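Local coordinates for protein putative Glycerophosphoryl diester phosphodiesterase (PDB 3L12) that belongs to the glycerophosphoryl diester phosphodiesterase family, probably adopts its TIM-barrel fold, and binds a magnesium ion, at residues R47-V53 / A143-E149; V184-W190 / L203-S209; T64-H68 / K151-A155; Q247-F253 / L269-T275. All blocks are in the same frame, centred on the assembly; numbering follows the deposited sequence. Where two conformers were deposited one is given.

How the interactions relate
Interactions 1, 2 and 4 are buried pairs of parallel strands in one curved sheet. Interaction 3 is a surface contact between two loops. Interactions 1 and 2 are neighbours, because strands 145-150 and 183-187 pair. Interactions 2 and 4 are joined in the same way through strands 205-209 and 248-251. The chemistry changes with place. Interaction 1 gathers three carboxylates round magnesium. Interactions 2 and 4 add aromatic side chains that donate to or pack on the strand ends. Interaction 3 works mostly by ring packing and water. It meets interaction 1 at V53 and K151 and interaction 2 at S152 and D189, but stays about 10 Å from interaction 4 at the nearest atoms.

Interaction 1 of 4, residues R47-V53 / A143-E149; sequences RALEFDV and APYLLLE. With MG (magnesium ion), chain C.
F51 packs across L146 and L148 on one face of a parallel strand pair. This is the tight part. The ring edge at CE1 meets L146 CB at 3.9 Å, while CE2 lies 3.7 Å from L148 CG. F51 CG sits between the backbone N and the carbonyl carbon (chi1 57°), which turns the ring toward the neighbouring strand. L49 and V53 extend this apolar face, and helices 35-43 and 129-137 cover it. The start of the contact is looser. R47 and Y145 are partly exposed there, and the R47 chain bends back so that NH2 donates to A143 O at 3.0 Å. The donor stands 56° out of that carbonyl plane, and NH1 is taken by Q142 O. The other face holds E50, D52 and E149. Magnesium MG is bound by E50 OE2 at 2.1 Å and D52 OD1 at 2.1 Å. E149 OE1 binds MG at 2.0 Å, along with two waters and one atom from outside the two segments. One water also donates to E50 OE1 and D52 OD2. N33 holds D52 OD2 as well. E149 OE1 is 2.8 Å from D52 OD1. Such crowding of acidic oxygens is consistent with the metal offsetting their repulsion.

Interaction 2 of 4, residues V184-W190 / L203-S209; sequences VMHSFDW and LPTSYLS
The indole of W190 takes the edge of Y207 on one face, in a T-shaped pair with planes at 72°. Y207 CD2 comes to 3.4 Å from W190 CD2. At the indole edge, NE1 donates to L208 O at 2.9 Å, close to the ring plane. The F188 ring has L208 CB over its centre, 3.6 Å from the centroid. The H186 ring has L208 CD1 over one face, 3.9 Å from the centroid. L208 therefore touches two rings. At the H186 edge, ND1 and S206 OG share a hydrogen bond of 2.8 Å. H186 CG lies anti to the backbone N (chi1 176°), which carries the ring alongside the S206 side chain. Its NE2 bonds an unknown ligand, so both nitrogens are held. A water joins F188 O to L208 O, and another joins W190 O to Y207 OH, which is also hydrogen-bonded to R197. S187 OG bonds L150 O and accepts from D189 N at 2.9 Å, an ST turn, and D189 N-caps helix 190-199. Strand 183-187, that helix and strand 205-209 form a beta-alpha-beta unit, the repeating element of a TIM barrel, with the H186 side chain about 6 Å from the magnesium ion.

Interaction 3 of 4, residues T64-H68 / K151-A155; sequences THNHH and KSDPA
H67 and D153 bring the two backbones nearest, with CA atoms 5.6 Å apart. The touching parts run 26° from parallel, and 64-68 has no regular structure. The other segment turns into a 3-10 stretch at P154. D153 OD1 accepts from A155 N at 2.9 Å, an Asx turn that starts this bend. H67 N is buried here and has no partner in the model. One loop follows strand 61-63, antiparallel to 48-55; the other follows 145-150, a parallel strand of the TIM-barrel sheet. The side chain of H65 is about 6 Å from the magnesium ion. The H67 ring carries most of the side-chain contact. With chi1 at 45°, it leaves CB flanked by both backbone arms and projects between D153, P154 and N66. P154 CD lies over one face, 3.8 Å from the centroid, and N66 OD1 covers the opposite face, 3.3 Å above the plane. At the ring edge, H67 CD2 meets S152 O at 3.3 Å. H67 ND1 is hydrogen-bonded to H68 ND1. The K151 chain passes alongside H65 O, with K151 CE 3.6 Å away, and brings NZ near N66 OD1. A water donates to both H67 O and D153 OD2, which Q88 also binds.

Interaction 4 of 4, residues Q247-F253 / L269-T275; sequences QLWCPYF and LIVLTWT
A chi1 of 61° swings the W274 indole over Y252. The chi1 of Y252, -178°, extends that side chain away from its own N and sets its ring edge against the indole face. The two form a T-shaped pair, with Y252 CD1 3.5 Å from W274 CZ3. Y252 CA sits over the five-membered ring as well. The indole is also held at its edge: NE1 donates to C250 O at 2.8 Å, from 56° above that carbonyl plane. T273 OG1 donates to P251 O at 2.8 Å. F253 N bonds W274 O at 2.9 Å, so backbone bonding resumes beyond the proline. A cis peptide follows W274. At the other end the strands pair regularly, with W249 N to I270 O at 2.9 Å. L248 CD2 and L272 CD1 pack at 3.5 Å, and C250 SG lies 3.7 Å from L272 CB. L272 O is buried by the contact and has no partner in the model. Strands 248-251 and 270-273 are joined through helix 258-266, whose L260 and A264 lie against W249. Helix 279-288 covers F253 and T273, while strand 205-209 borders 248-251 and brings L208 against W274.

Interaction 1 of 4, residues R47-V53 / A143-E149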
# COMPACT_ATOMS: atom_id res chain seq x y z
N ARG A 47 7.82 -4.88 -10.50
CA ARG A 47 9.13 -5.37 -10.86
C ARG A 47 10.12 -4.29 -11.34
O ARG A 47 11.26 -4.60 -11.72
CB ARG A 47 8.98 -6.41 -11.95
CG ARG A 47 8.09 -7.60 -11.60
CD ARG A 47 8.75 -8.51 -10.60
NE ARG A 47 10.16 -8.76 -10.99
CZ ARG A 47 11.27 -8.46 -10.28
NH1 ARG A 47 11.22 -8.00 -9.03
NH2 ARG A 47 12.47 -8.68 -10.82
N ALA A 48 9.70 -3.05 -11.35
CA ALA A 48 10.52 -1.94 -11.76
C ALA A 48 10.16 -0.69 -10.97
O ALA A 48 9.00 -0.44 -10.68
CB ALA A 48 10.32 -1.69 -13.21
N LEU A 49 11.18 0.07 -10.60
CA LEU A 49 11.04 1.23 -9.77
C LEU A 49 11.68 2.41 -10.43
O LEU A 49 12.74 2.28 -11.02
CB LEU A 49 11.80 1.03 -8.44
CG LEU A 49 11.46 -0.16 -7.54
CD1 LEU A 49 12.36 -0.21 -6.34
CD2 LEU A 49 9.97 -0.06 -7.11
N GLU A 50 11.07 3.57 -10.27
CA GLU A 50 11.69 4.80 -10.62
C GLU A 50 11.93 5.61 -9.35
O GLU A 50 11.09 5.61 -8.43
CB GLU A 50 10.84 5.58 -11.57
CG GLU A 50 11.44 6.87 -12.13
CD GLU A 50 11.26 8.13 -11.30
OE1 GLU A 50 10.59 8.10 -10.26
OE2 GLU A 50 11.77 9.23 -11.70
N PHE A 51 13.05 6.29 -9.29
CA PHE A 51 13.36 7.12 -8.15
C PHE A 51 14.39 8.17 -8.59
O PHE A 51 14.95 8.05 -9.68
CB PHE A 51 13.87 6.26 -7.01
CG PHE A 51 15.07 5.45 -7.39
CD1 PHE A 51 14.93 4.22 -7.96
CD2 PHE A 51 16.37 5.95 -7.18
CE1 PHE A 51 16.05 3.45 -8.30
CE2 PHE A 51 17.50 5.20 -7.53
CZ PHE A 51 17.31 3.92 -8.08
N ASP A 52 14.66 9.12 -7.71
CA ASP A 52 15.45 10.30 -8.06
C ASP A 52 16.66 10.37 -7.18
O ASP A 52 16.54 10.02 -5.97
CB ASP A 52 14.62 11.55 -7.89
CG ASP A 52 13.24 11.40 -8.52
OD1 ASP A 52 13.16 11.50 -9.79
OD2 ASP A 52 12.27 11.20 -7.74
N VAL A 53 17.76 10.87 -7.74
CA VAL A 53 18.98 11.01 -6.97
C VAL A 53 19.53 12.43 -7.12
O VAL A 53 19.58 12.96 -8.21
CB VAL A 53 20.04 9.98 -7.37
CG1 VAL A 53 21.37 10.15 -6.57
CG2 VAL A 53 19.47 8.55 -7.21
N ALA A 143 15.35 -8.91 -7.66
CA ALA A 143 15.68 -7.46 -7.60
C ALA A 143 14.97 -6.75 -8.74
O ALA A 143 14.90 -7.26 -9.84
CB ALA A 143 17.17 -7.20 -7.67
N PRO A 144 14.42 -5.57 -8.48
CA PRO A 144 13.74 -4.85 -9.54
C PRO A 144 14.65 -4.18 -10.55
O PRO A 144 15.85 -3.95 -10.28
CB PRO A 144 13.00 -3.75 -8.80
CG PRO A 144 13.77 -3.56 -7.58
CD PRO A 144 14.37 -4.85 -7.19
N TYR A 145 14.08 -3.82 -11.68
CA TYR A 145 14.75 -2.99 -12.66
C TYR A 145 14.66 -1.59 -12.07
O TYR A 145 13.64 -1.23 -11.43
CB TYR A 145 14.07 -3.13 -14.03
CG TYR A 145 14.35 -4.48 -14.58
CD1 TYR A 145 13.59 -5.59 -14.22
CD2 TYR A 145 15.44 -4.68 -15.38
CE1 TYR A 145 13.94 -6.87 -14.67
CE2 TYR A 145 15.76 -5.94 -15.85
CZ TYR A 145 15.00 -7.01 -15.49
OH TYR A 145 15.39 -8.24 -15.98
N LEU A 146 15.69 -0.78 -12.29
CA LEU A 146 15.76 0.56 -11.73
C LEU A 146 15.90 1.64 -12.81
O LEU A 146 16.82 1.62 -13.63
CB LEU A 146 16.99 0.64 -10.82
CG LEU A 146 17.16 -0.42 -9.72
CD1 LEU A 146 18.47 -0.16 -8.99
CD2 LEU A 146 16.04 -0.43 -8.74
N LEU A 147 14.98 2.58 -12.79
CA LEU A 147 15.00 3.74 -13.64
C LEU A 147 15.49 4.85 -12.68
O LEU A 147 14.72 5.43 -11.92
CB LEU A 147 13.59 3.97 -14.16
CG LEU A 147 13.35 4.80 -15.36
CD1 LEU A 147 14.16 4.28 -16.63
CD2 LEU A 147 11.86 4.82 -15.65
N LEU A 148 16.80 5.07 -12.71
CA LEU A 148 17.48 5.96 -11.77
C LEU A 148 17.56 7.35 -12.38
O LEU A 148 18.33 7.63 -13.32
CB LEU A 148 18.84 5.36 -11.44
CG LEU A 148 19.67 6.00 -10.36
CD1 LEU A 148 20.77 5.01 -9.99
CD2 LEU A 148 20.23 7.40 -10.73
N GLU A 149 16.70 8.23 -11.87
CA GLU A 149 16.62 9.60 -12.41
C GLU A 149 17.71 10.46 -11.75
O GLU A 149 17.63 10.76 -10.54
CB GLU A 149 15.25 10.24 -12.23
CG GLU A 149 15.15 11.53 -13.04
CD GLU A 149 13.89 12.35 -12.90
OE1 GLU A 149 12.84 11.82 -12.53
OE2 GLU A 149 13.97 13.58 -13.25
MG MG C . 11.60 11.24 -11.12
O HOH W 1 10.43 10.63 -9.51
O HOH W 2 10.97 13.25 -10.76

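Interaction 2 of 4, residues V184-W190 / L203-S209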
# COMPACT_ATOMS: atom_id res chain seq x y z
N VAL A 184 19.25 1.60 -15.17
CA VAL A 184 19.12 2.45 -16.31
C VAL A 184 19.32 3.88 -15.87
O VAL A 184 18.69 4.34 -14.92
CB VAL A 184 17.73 2.32 -16.96
CG1 VAL A 184 17.59 3.24 -18.18
CG2 VAL A 184 17.46 0.88 -17.34
N MSE A 185 20.22 4.60 -16.54
CA MSE A 185 20.52 5.98 -16.23
C MSE A 185 19.52 6.87 -16.98
O MSE A 185 19.44 6.83 -18.18
CB MSE A 185 21.97 6.26 -16.56
CG MSE A 185 22.94 5.33 -15.81
SE MSE A 185 23.10 5.63 -13.92
CE MSE A 185 24.50 6.90 -13.95
N HIS A 186 18.77 7.69 -16.23
CA HIS A 186 17.55 8.36 -16.69
C HIS A 186 17.58 9.83 -16.31
O HIS A 186 17.93 10.14 -15.17
CB HIS A 186 16.42 7.56 -16.01
CG HIS A 186 15.01 8.03 -16.18
ND1 HIS A 186 14.30 7.87 -17.35
CD2 HIS A 186 14.13 8.50 -15.26
CE1 HIS A 186 13.05 8.29 -17.15
NE2 HIS A 186 12.93 8.67 -15.90
N SER A 187 17.23 10.74 -17.23
CA SER A 187 17.26 12.15 -16.90
C SER A 187 16.61 13.07 -17.90
O SER A 187 16.52 12.76 -19.09
CB SER A 187 18.76 12.59 -16.80
OG SER A 187 18.93 13.80 -16.06
N PHE A 188 16.22 14.22 -17.38
CA PHE A 188 15.85 15.35 -18.21
C PHE A 188 17.12 16.04 -18.72
O PHE A 188 17.07 16.76 -19.70
CB PHE A 188 15.05 16.41 -17.46
CG PHE A 188 13.57 16.14 -17.39
CD1 PHE A 188 12.75 16.40 -18.47
CD2 PHE A 188 13.02 15.68 -16.24
CE1 PHE A 188 11.36 16.21 -18.37
CE2 PHE A 188 11.63 15.47 -16.15
CZ PHE A 188 10.84 15.75 -17.21
N ASP A 189 18.23 15.88 -18.01
CA ASP A 189 19.53 16.55 -18.33
C ASP A 189 20.23 15.68 -19.35
O ASP A 189 20.97 14.75 -19.01
CB ASP A 189 20.32 16.71 -17.02
CG ASP A 189 21.50 17.66 -17.13
OD1 ASP A 189 22.06 17.75 -18.22
OD2 ASP A 189 21.84 18.28 -16.08
N TRP A 190 19.98 15.97 -20.62
CA TRP A 190 20.47 15.16 -21.70
C TRP A 190 22.00 15.25 -21.81
O TRP A 190 22.63 14.27 -22.19
CB TRP A 190 19.78 15.60 -22.98
CG TRP A 190 18.32 15.16 -23.11
CD1 TRP A 190 17.49 14.74 -22.12
CD2 TRP A 190 17.54 15.20 -24.31
NE1 TRP A 190 16.25 14.45 -22.64
CE2 TRP A 190 16.25 14.74 -23.98
CE3 TRP A 190 17.82 15.51 -25.64
CZ2 TRP A 190 15.24 14.57 -24.93
CZ3 TRP A 190 16.80 15.39 -26.58
CH2 TRP A 190 15.53 14.91 -26.21
N LEU A 203 25.69 0.79 -19.16
CA LEU A 203 24.36 1.10 -18.63
C LEU A 203 23.58 1.88 -19.67
O LEU A 203 24.10 2.90 -20.20
CB LEU A 203 24.45 1.88 -17.31
CG LEU A 203 25.30 1.29 -16.20
CD1 LEU A 203 25.19 2.19 -14.95
CD2 LEU A 203 24.89 -0.13 -15.86
N PRO A 204 22.37 1.43 -20.01
CA PRO A 204 21.64 2.18 -21.00
C PRO A 204 21.18 3.54 -20.43
O PRO A 204 21.11 3.72 -19.21
CB PRO A 204 20.48 1.25 -21.37
CG PRO A 204 20.25 0.41 -20.17
CD PRO A 204 21.61 0.27 -19.51
N THR A 205 20.89 4.46 -21.35
CA THR A 205 20.49 5.82 -21.03
C THR A 205 19.03 6.01 -21.49
O THR A 205 18.64 5.53 -22.58
CB THR A 205 21.43 6.88 -21.68
OG1 THR A 205 21.55 6.63 -23.07
CG2 THR A 205 22.85 6.82 -21.05
N SER A 206 18.29 6.75 -20.67
CA SER A 206 16.87 7.02 -20.86
C SER A 206 16.59 8.51 -20.78
O SER A 206 16.93 9.17 -19.81
CB SER A 206 16.12 6.27 -19.76
OG SER A 206 14.76 6.59 -19.75
N TYR A 207 15.94 9.04 -21.82
CA TYR A 207 15.75 10.47 -22.05
C TYR A 207 14.31 10.92 -21.77
O TYR A 207 13.38 10.56 -22.52
CB TYR A 207 16.11 10.76 -23.51
CG TYR A 207 17.63 10.77 -23.79
CD1 TYR A 207 18.39 9.59 -23.74
CD2 TYR A 207 18.28 11.93 -24.17
CE1 TYR A 207 19.76 9.62 -24.03
CE2 TYR A 207 19.67 11.96 -24.45
CZ TYR A 207 20.40 10.80 -24.35
OH TYR A 207 21.77 10.81 -24.58
N LEU A 208 14.15 11.65 -20.69
CA LEU A 208 12.89 12.23 -20.31
C LEU A 208 12.60 13.41 -21.22
O LEU A 208 13.53 14.19 -21.59
CB LEU A 208 12.92 12.77 -18.87
CG LEU A 208 12.82 11.67 -17.84
CD1 LEU A 208 13.32 12.08 -16.43
CD2 LEU A 208 11.33 11.26 -17.78
N SER A 209 11.33 13.60 -21.52
CA SER A 209 10.89 14.82 -22.23
C SER A 209 9.50 15.22 -21.72
O SER A 209 8.71 14.37 -21.25
CB SER A 209 10.86 14.60 -23.74
OG SER A 209 9.90 13.61 -24.08
O HOH W 3 14.59 16.74 -21.29
O HOH W 4 22.87 13.33 -24.73

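Interaction 3 of 4, residues T64-H68 / K151-A155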
# COMPACT_ATOMS: atom_id res chain seq x y z
N THR A 64 15.72 11.66 -3.27
CA THR A 64 14.71 12.71 -3.06
C THR A 64 14.45 13.31 -4.44
O THR A 64 15.37 13.36 -5.26
CB THR A 64 15.09 13.72 -1.97
OG1 THR A 64 13.99 14.60 -1.75
CG2 THR A 64 16.28 14.51 -2.33
N HIS A 65 13.24 13.82 -4.65
CA HIS A 65 12.80 14.16 -5.99
C HIS A 65 13.31 15.44 -6.56
O HIS A 65 13.32 15.58 -7.78
CB HIS A 65 11.25 14.18 -6.08
CG HIS A 65 10.62 15.49 -5.67
ND1 HIS A 65 10.48 15.87 -4.35
CD2 HIS A 65 10.12 16.49 -6.41
CE1 HIS A 65 9.93 17.07 -4.30
NE2 HIS A 65 9.65 17.45 -5.53
N ASN A 66 13.70 16.38 -5.69
CA ASN A 66 14.21 17.66 -6.14
C ASN A 66 15.45 18.16 -5.40
O ASN A 66 15.83 17.70 -4.34
CB ASN A 66 13.09 18.68 -5.99
CG ASN A 66 13.34 19.92 -6.79
OD1 ASN A 66 14.01 19.88 -7.85
ND2 ASN A 66 12.86 21.06 -6.28
N HIS A 67 16.13 19.10 -6.07
CA HIS A 67 17.37 19.69 -5.53
C HIS A 67 17.10 20.66 -4.37
O HIS A 67 18.05 21.16 -3.76
CB HIS A 67 18.20 20.31 -6.68
CG HIS A 67 17.38 21.11 -7.61
ND1 HIS A 67 16.70 22.23 -7.21
CD2 HIS A 67 17.09 20.93 -8.92
CE1 HIS A 67 16.04 22.74 -8.25
NE2 HIS A 67 16.25 21.96 -9.29
N HIS A 68 15.83 20.95 -4.09
CA HIS A 68 15.38 21.66 -2.91
C HIS A 68 14.33 20.79 -2.19
O HIS A 68 13.63 20.00 -2.83
CB HIS A 68 14.81 23.01 -3.24
CG HIS A 68 15.84 24.03 -3.66
ND1 HIS A 68 16.51 23.98 -4.87
CD2 HIS A 68 16.28 25.15 -3.03
CE1 HIS A 68 17.36 25.00 -4.94
NE2 HIS A 68 17.22 25.74 -3.84
N LYS A 151 18.97 13.89 -11.00
CA LYS A 151 18.34 15.23 -10.87
C LYS A 151 19.48 16.19 -10.57
O LYS A 151 20.01 16.28 -9.45
CB LYS A 151 17.26 15.24 -9.78
CG LYS A 151 16.41 16.53 -9.69
CD LYS A 151 15.43 16.54 -10.86
CE LYS A 151 14.24 17.47 -10.67
NZ LYS A 151 14.57 18.81 -11.23
N SER A 152 19.92 16.86 -11.62
CA SER A 152 20.97 17.86 -11.48
C SER A 152 20.39 19.17 -10.89
O SER A 152 19.18 19.46 -11.03
CB SER A 152 21.59 18.12 -12.84
OG SER A 152 20.54 18.33 -13.75
N ASP A 153 21.25 19.94 -10.26
CA ASP A 153 20.89 21.22 -9.64
C ASP A 153 21.41 22.24 -10.62
O ASP A 153 22.61 22.23 -10.95
CB ASP A 153 21.60 21.38 -8.31
CG ASP A 153 21.26 22.70 -7.59
OD1 ASP A 153 20.84 23.69 -8.27
OD2 ASP A 153 21.42 22.72 -6.33
N PRO A 154 20.52 23.14 -11.10
CA PRO A 154 20.98 24.13 -12.09
C PRO A 154 22.13 25.04 -11.61
O PRO A 154 22.78 25.69 -12.44
CB PRO A 154 19.73 24.97 -12.38
CG PRO A 154 18.70 24.54 -11.37
CD PRO A 154 19.07 23.22 -10.86
N ALA A 155 22.38 25.11 -10.29
CA ALA A 155 23.50 25.89 -9.76
C ALA A 155 24.88 25.36 -10.22
O ALA A 155 25.85 26.11 -10.24
CB ALA A 155 23.43 25.97 -8.21
O HOH W 5 20.66 21.06 -4.55

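Interaction 4 of 4, residues Q247-F253 / L269-T275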
# COMPACT_ATOMS: atom_id res chain seq x y z
N GLN A 247 18.73 4.69 -25.37
CA GLN A 247 18.00 3.44 -25.55
C GLN A 247 16.49 3.58 -25.25
O GLN A 247 15.70 2.81 -25.77
CB GLN A 247 18.57 2.34 -24.68
CG GLN A 247 19.86 1.73 -25.19
CD GLN A 247 21.01 2.73 -25.23
OE1 GLN A 247 21.29 3.40 -24.25
NE2 GLN A 247 21.67 2.83 -26.39
N LEU A 248 16.14 4.55 -24.41
CA LEU A 248 14.72 4.78 -24.03
C LEU A 248 14.36 6.25 -24.23
O LEU A 248 15.17 7.16 -24.00
CB LEU A 248 14.47 4.43 -22.58
CG LEU A 248 14.67 3.02 -22.03
CD1 LEU A 248 16.11 2.85 -21.73
CD2 LEU A 248 13.79 2.80 -20.75
N TRP A 249 13.10 6.46 -24.61
CA TRP A 249 12.51 7.78 -24.70
C TRP A 249 11.36 7.75 -23.74
O TRP A 249 10.53 6.85 -23.82
CB TRP A 249 12.00 8.08 -26.11
CG TRP A 249 11.21 9.38 -26.19
CD1 TRP A 249 11.49 10.56 -25.60
CD2 TRP A 249 10.03 9.60 -26.97
NE1 TRP A 249 10.52 11.52 -25.92
CE2 TRP A 249 9.61 10.94 -26.76
CE3 TRP A 249 9.25 8.77 -27.78
CZ2 TRP A 249 8.47 11.47 -27.36
CZ3 TRP A 249 8.11 9.30 -28.37
CH2 TRP A 249 7.73 10.63 -28.13
N CYS A 250 11.31 8.70 -22.82
CA CYS A 250 10.31 8.72 -21.76
C CYS A 250 9.55 10.02 -21.75
O CYS A 250 9.81 10.92 -20.99
CB CYS A 250 10.90 8.47 -20.37
SG CYS A 250 11.64 6.81 -20.25
N PRO A 251 8.57 10.13 -22.65
CA PRO A 251 7.75 11.32 -22.71
C PRO A 251 6.61 11.38 -21.73
O PRO A 251 6.00 10.33 -21.36
CB PRO A 251 7.14 11.24 -24.10
CG PRO A 251 6.99 9.76 -24.32
CD PRO A 251 8.19 9.12 -23.65
N TYR A 252 6.30 12.59 -21.30
CA TYR A 252 5.15 12.83 -20.46
C TYR A 252 3.90 12.36 -21.23
O TYR A 252 3.81 12.53 -22.45
CB TYR A 252 5.05 14.30 -20.14
CG TYR A 252 3.91 14.65 -19.21
CD1 TYR A 252 3.91 14.22 -17.90
CD2 TYR A 252 2.89 15.50 -19.64
CE1 TYR A 252 2.88 14.56 -17.04
CE2 TYR A 252 1.86 15.85 -18.77
CZ TYR A 252 1.88 15.36 -17.49
OH TYR A 252 0.85 15.70 -16.62
N PHE A 253 2.96 11.77 -20.51
CA PHE A 253 1.87 11.06 -21.21
C PHE A 253 0.99 11.95 -22.10
O PHE A 253 0.46 11.47 -23.08
CB PHE A 253 1.03 10.22 -20.25
CG PHE A 253 0.07 11.01 -19.41
CD1 PHE A 253 0.48 11.60 -18.26
CD2 PHE A 253 -1.26 11.12 -19.77
CE1 PHE A 253 -0.38 12.32 -17.44
CE2 PHE A 253 -2.11 11.87 -18.96
CZ PHE A 253 -1.68 12.44 -17.80
N LEU A 269 13.89 2.24 -30.16
CA LEU A 269 13.83 2.75 -28.76
C LEU A 269 12.73 2.07 -27.99
O LEU A 269 11.76 1.57 -28.57
CB LEU A 269 13.56 4.25 -28.77
CG LEU A 269 14.53 5.16 -29.49
CD1 LEU A 269 14.01 6.60 -29.68
CD2 LEU A 269 15.90 5.14 -28.79
N ILE A 270 12.91 2.04 -26.67
CA ILE A 270 11.87 1.59 -25.73
C ILE A 270 11.16 2.89 -25.28
O ILE A 270 11.85 3.89 -25.10
CB ILE A 270 12.48 0.80 -24.58
CG1 ILE A 270 12.92 -0.58 -25.07
CG2 ILE A 270 11.49 0.68 -23.39
CD1 ILE A 270 13.72 -1.44 -24.03
N VAL A 271 9.82 2.87 -25.10
CA VAL A 271 9.08 4.03 -24.72
C VAL A 271 8.37 3.77 -23.40
O VAL A 271 7.55 2.84 -23.30
CB VAL A 271 8.06 4.43 -25.80
CG1 VAL A 271 7.34 5.70 -25.42
CG2 VAL A 271 8.77 4.54 -27.18
N LEU A 272 8.72 4.55 -22.40
CA LEU A 272 8.09 4.46 -21.06
C LEU A 272 7.43 5.80 -20.84
O LEU A 272 8.12 6.85 -20.86
CB LEU A 272 9.10 4.18 -19.97
CG LEU A 272 10.04 2.98 -20.11
CD1 LEU A 272 10.85 2.94 -18.81
CD2 LEU A 272 9.28 1.67 -20.31
N THR A 273 6.13 5.83 -20.63
CA THR A 273 5.47 7.10 -20.39
C THR A 273 5.15 7.28 -18.89
O THR A 273 5.05 6.29 -18.11
CB THR A 273 4.25 7.25 -21.29
OG1 THR A 273 3.81 8.62 -21.24
CG2 THR A 273 3.17 6.22 -20.91
N TRP A 274 5.01 8.55 -18.48
CA TRP A 274 4.91 8.95 -17.07
C TRP A 274 4.13 10.23 -16.92
O TRP A 274 3.91 10.89 -17.97
CB TRP A 274 6.34 9.22 -16.48
CG TRP A 274 7.04 10.32 -17.19
CD1 TRP A 274 7.76 10.21 -18.33
CD2 TRP A 274 7.03 11.71 -16.84
NE1 TRP A 274 8.17 11.46 -18.75
CE2 TRP A 274 7.75 12.39 -17.85
CE3 TRP A 274 6.47 12.45 -15.79
CZ2 TRP A 274 7.97 13.76 -17.81
CZ3 TRP A 274 6.67 13.83 -15.77
CH2 TRP A 274 7.41 14.45 -16.79
N THR A 275 3.53 10.54 -15.76
CA THR A 275 3.27 9.70 -14.59
C THR A 275 1.74 9.50 -14.74
O THR A 275 0.96 10.47 -14.69
CB THR A 275 3.62 10.34 -13.29
OG1 THR A 275 5.05 10.45 -13.21
CG2 THR A 275 3.11 9.52 -12.16